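Putative metal binding protein RUMGNA_00854 (Ruminococcus gnavus, PDB 3U7Z) is of unknown function but binds calcium ions in the crystal, possibly with a role in transport. Local coordinates at residues 40-45 and 54-59. Numbering follows the deposited sequence.
Sequences NLVDGE and TTVDEE. With CA (calcium ion), chain D; CA (calcium ion), chain C; CA (calcium ion), chain F; EDO (1,2-ethanediol), chain K.
Asp43 O accepts two backbone N-H groups, from Thr54 N at 3.0 Å and, more loosely, from Thr55 N at 3.3 Å. Thr54 and Thr55 both face Asp43, a classic beta bulge in the antiparallel hairpin of strands 42-45 and 52-56. Thr54 N lies in the carbonyl plane of Asp43. The return bond runs from Asp43 N to Thr55 O. On the face of Asp43 and Thr55 their CB atoms meet, and OG1 of Thr55 hydrogen-bonds to OG1 of Thr60. The Asp43 carboxylate binds two calcium ions: OD1 bridges them, and with OD2 (2.5 Å) it grips the second in bidentate fashion. Val42 O joins Asp43 OD1 on the first calcium, which Glu37 also binds, so the helix 32-38 and the hairpin share one metal site. On the face of Val42 and Val56 these two lie side by side, CG1 against CG2 at 4.0 Å, and both rest on Leu95 of the larger sheet. Beyond them Asp57 N gives a nearly straight bond to Leu41 O, 2.8 Å. Leu41 CG is anti to the backbone N (chi1 -176°), and from it CD1 reaches to 3.8 Å from CB of Asp57, whose OD1 binds a third calcium at 2.2 Å and whose OD2 hydrogen-bonds to His15 NE2.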
ATOM      1  N   ASN A  40       9.132   6.126   3.740  1.00 12.76           N
ATOM      2  CA  ASN A  40       8.712   6.865   2.576  1.00 11.26           C
ATOM      3  C   ASN A  40       8.508   5.968   1.333  1.00 11.58           C
ATOM      4  O   ASN A  40       8.910   6.308   0.237  1.00 11.79           O
ATOM      5  CB  ASN A  40       9.617   8.066   2.310  1.00 10.27           C
ATOM      6  CG  ASN A  40       8.986   9.063   1.398  1.00 11.03           C
ATOM      7  OD1 ASN A  40       7.791   9.031   1.162  1.00 11.20           O
ATOM      8  ND2 ASN A  40       9.764   9.941   0.874  1.00 14.84           N
ATOM      9  N   LEU A  41       7.817   4.865   1.520  1.00 10.23           N
ATOM     10  CA  LEU A  41       7.570   3.923   0.398  1.00 10.01           C
ATOM     11  C   LEU A  41       6.426   4.370  -0.506  1.00  9.66           C
ATOM     12  O   LEU A  41       6.304   3.885  -1.597  1.00 10.87           O
ATOM     13  CB  LEU A  41       7.292   2.527   0.940  1.00 11.67           C
ATOM     14  CG  LEU A  41       7.096   1.363  -0.049  1.00 15.30           C
ATOM     15  CD1 LEU A  41       8.368   1.173  -0.900  1.00 17.70           C
ATOM     16  CD2 LEU A  41       6.717   0.111   0.718  1.00 18.58           C
ATOM     17  N   VAL A  42       5.590   5.270  -0.016  1.00  8.80           N
ATOM     18  CA  VAL A  42       4.474   5.795  -0.758  1.00  7.72           C
ATOM     19  C   VAL A  42       4.391   7.302  -0.625  1.00  8.03           C
ATOM     20  O   VAL A  42       4.994   7.899   0.295  1.00  8.68           O
ATOM     21  CB  VAL A  42       3.141   5.224  -0.251  1.00  9.75           C
ATOM     22  CG1 VAL A  42       3.109   3.655  -0.300  1.00 11.33           C
ATOM     23  CG2 VAL A  42       2.775   5.718   1.121  1.00 10.67           C
ATOM     24  N   ASP A  43       3.703   7.921  -1.562  1.00  7.31           N
ATOM     25  CA  ASP A  43       3.223   9.304  -1.406  1.00  7.81           C
ATOM     26  C   ASP A  43       1.725   9.265  -1.592  1.00  9.38           C
ATOM     27  O   ASP A  43       1.207   8.588  -2.493  1.00 10.92           O
ATOM     28  CB  ASP A  43       3.848  10.256  -2.416  1.00 10.12           C
ATOM     29  CG  ASP A  43       5.124  10.890  -1.982  1.00 10.87           C
ATOM     30  OD1 ASP A  43       5.668  10.650  -0.904  1.00 11.38           O
ATOM     31  OD2 ASP A  43       5.604  11.709  -2.812  1.00 16.92           O
ATOM     32  N   GLY A  44       1.030   9.996  -0.714  1.00  9.19           N
ATOM     33  CA  GLY A  44      -0.367  10.122  -0.820  1.00 10.67           C
ATOM     34  C   GLY A  44      -0.875  11.438  -0.377  1.00 10.62           C
ATOM     35  O   GLY A  44      -0.181  12.195   0.267  1.00 10.59           O
ATOM     36  N   GLU A  45      -2.122  11.671  -0.704  1.00 11.32           N
ATOM     37  CA  GLU A  45      -2.795  12.903  -0.309  1.00 10.55           C
ATOM     38  C   GLU A  45      -3.975  12.556   0.621  1.00 10.06           C
ATOM     39  O   GLU A  45      -4.707  11.583   0.406  1.00 11.15           O
ATOM     40  CB  GLU A  45      -3.308  13.577  -1.598  1.00 14.60           C
ATOM     41  CG  GLU A  45      -4.043  14.826  -1.413  1.00 16.15           C
ATOM     42  CD  GLU A  45      -4.747  15.442  -2.639  1.00 18.64           C
ATOM     43  OE1 GLU A  45      -5.017  14.741  -3.672  1.00 24.43           O
ATOM     44  OE2 GLU A  45      -5.094  16.668  -2.471  1.00 14.78           O
ATOM     45  N   THR A  54      -0.836   7.877  -4.556  1.00  7.86           N
ATOM     46  CA  THR A  54      -0.514   8.210  -5.931  1.00  9.16           C
ATOM     47  C   THR A  54       0.791   7.561  -6.399  1.00  8.08           C
ATOM     48  O   THR A  54       0.932   7.270  -7.571  1.00  9.47           O
ATOM     49  CB  THR A  54      -0.473   9.778  -6.085  1.00 11.61           C
ATOM     50  OG1 THR A  54       0.458  10.288  -5.145  1.00 18.80           O
ATOM     51  CG2 THR A  54      -1.897  10.365  -5.898  1.00 19.13           C
ATOM     52  N   THR A  55       1.748   7.407  -5.494  1.00  7.92           N
ATOM     53  CA  THR A  55       3.070   6.905  -5.829  1.00  7.64           C
ATOM     54  C   THR A  55       3.444   5.831  -4.848  1.00  6.91           C
ATOM     55  O   THR A  55       3.277   6.008  -3.638  1.00  7.74           O
ATOM     56  CB  THR A  55       4.135   8.016  -5.784  1.00  9.57           C
ATOM     57  OG1 THR A  55       3.754   9.055  -6.664  1.00 13.14           O
ATOM     58  CG2 THR A  55       5.556   7.532  -6.139  1.00 11.22           C
ATOM     59  N   VAL A  56       3.938   4.698  -5.377  1.00  7.27           N
ATOM     60  CA  VAL A  56       4.451   3.633  -4.545  1.00  7.10           C
ATOM     61  C   VAL A  56       5.791   3.175  -5.111  1.00  7.14           C
ATOM     62  O   VAL A  56       5.896   2.892  -6.294  1.00  7.47           O
ATOM     63  CB  VAL A  56       3.486   2.400  -4.515  1.00  7.38           C
ATOM     64  CG1 VAL A  56       4.013   1.351  -3.582  1.00  8.15           C
ATOM     65  CG2 VAL A  56       2.090   2.849  -4.058  1.00  7.54           C
ATOM     66  N   ASP A  57       6.824   3.169  -4.272  1.00  7.90           N
ATOM     67  CA  ASP A  57       8.123   2.651  -4.666  1.00  8.55           C
ATOM     68  C   ASP A  57       8.558   3.304  -5.958  1.00  8.73           C
ATOM     69  O   ASP A  57       8.958   2.617  -6.870  1.00  9.41           O
ATOM     70  CB  ASP A  57       8.127   1.118  -4.732  1.00 10.08           C
ATOM     71  CG  ASP A  57       9.478   0.510  -4.974  1.00 11.76           C
ATOM     72  OD1 ASP A  57      10.513   1.033  -4.477  1.00 13.33           O
ATOM     73  OD2 ASP A  57       9.507  -0.564  -5.654  1.00 13.62           O
ATOM     74  N   GLU A  58       8.469   4.633  -6.016  1.00  8.80           N
ATOM     75  CA  GLU A  58       8.910   5.448  -7.145  1.00  8.47           C
ATOM     76  C   GLU A  58       8.180   5.246  -8.443  1.00  9.33           C
ATOM     77  O   GLU A  58       8.679   5.630  -9.478  1.00 10.32           O
ATOM     78  CB  GLU A  58      10.419   5.325  -7.344  1.00 11.20           C
ATOM     79  CG  GLU A  58      11.197   5.672  -6.110  1.00 15.88           C
ATOM     80  CD  GLU A  58      12.683   5.615  -6.351  1.00 23.88           C
ATOM     81  OE1 GLU A  58      13.162   4.713  -7.095  1.00 29.90           O
ATOM     82  OE2 GLU A  58      13.396   6.450  -5.754  1.00 34.51           O
ATOM     83  N   GLU A  59       6.963   4.740  -8.374  1.00  8.36           N
ATOM     84  CA  GLU A  59       6.100   4.676  -9.525  1.00  7.86           C
ATOM     85  C   GLU A  59       4.776   5.379  -9.256  1.00  7.06           C
ATOM     86  O   GLU A  59       4.042   5.071  -8.315  1.00  7.95           O
ATOM     87  CB  GLU A  59       5.807   3.211  -9.955  1.00  8.87           C
ATOM     88  CG  GLU A  59       4.930   3.171 -11.191  1.00 10.09           C
ATOM     89  CD  GLU A  59       4.734   1.815 -11.815  1.00 12.72           C
ATOM     90  OE1 GLU A  59       4.786   0.844 -11.088  1.00 12.02           O
ATOM     91  OE2 GLU A  59       4.483   1.699 -13.048  1.00 17.36           O
TER
HETATM   92 CA    CA D 133       5.625   9.916   1.384  1.00  8.73          CA
HETATM   93 CA    CA C 132       6.753  13.005  -1.053  1.00 12.45          CA
HETATM   94 CA    CA F 138      12.469   1.785  -3.957  0.50 22.81          CA
HETATM   95  C1  EDO K 147       7.619   8.213  -2.086  1.00 15.88           C
HETATM   96  O1  EDO K 147       8.295   9.237  -2.836  1.00 26.78           O
HETATM   97  C2  EDO K 147       7.252   7.013  -2.953  1.00 19.06           C
HETATM   98  O2  EDO K 147       8.234   6.326  -3.758  1.00 18.68           O
HETATM   99  O   HOH W   1      12.267   2.435  -6.510  1.00 26.00           O
HETATM  100  O   HOH W   2       9.207  12.711  -1.071  1.00 20.16           O
HETATM  101  O   HOH W   3       6.876  14.423  -3.003  1.00 29.78           O
HETATM  102  O   HOH W   4      12.139   2.091  -1.519  0.70 32.55           O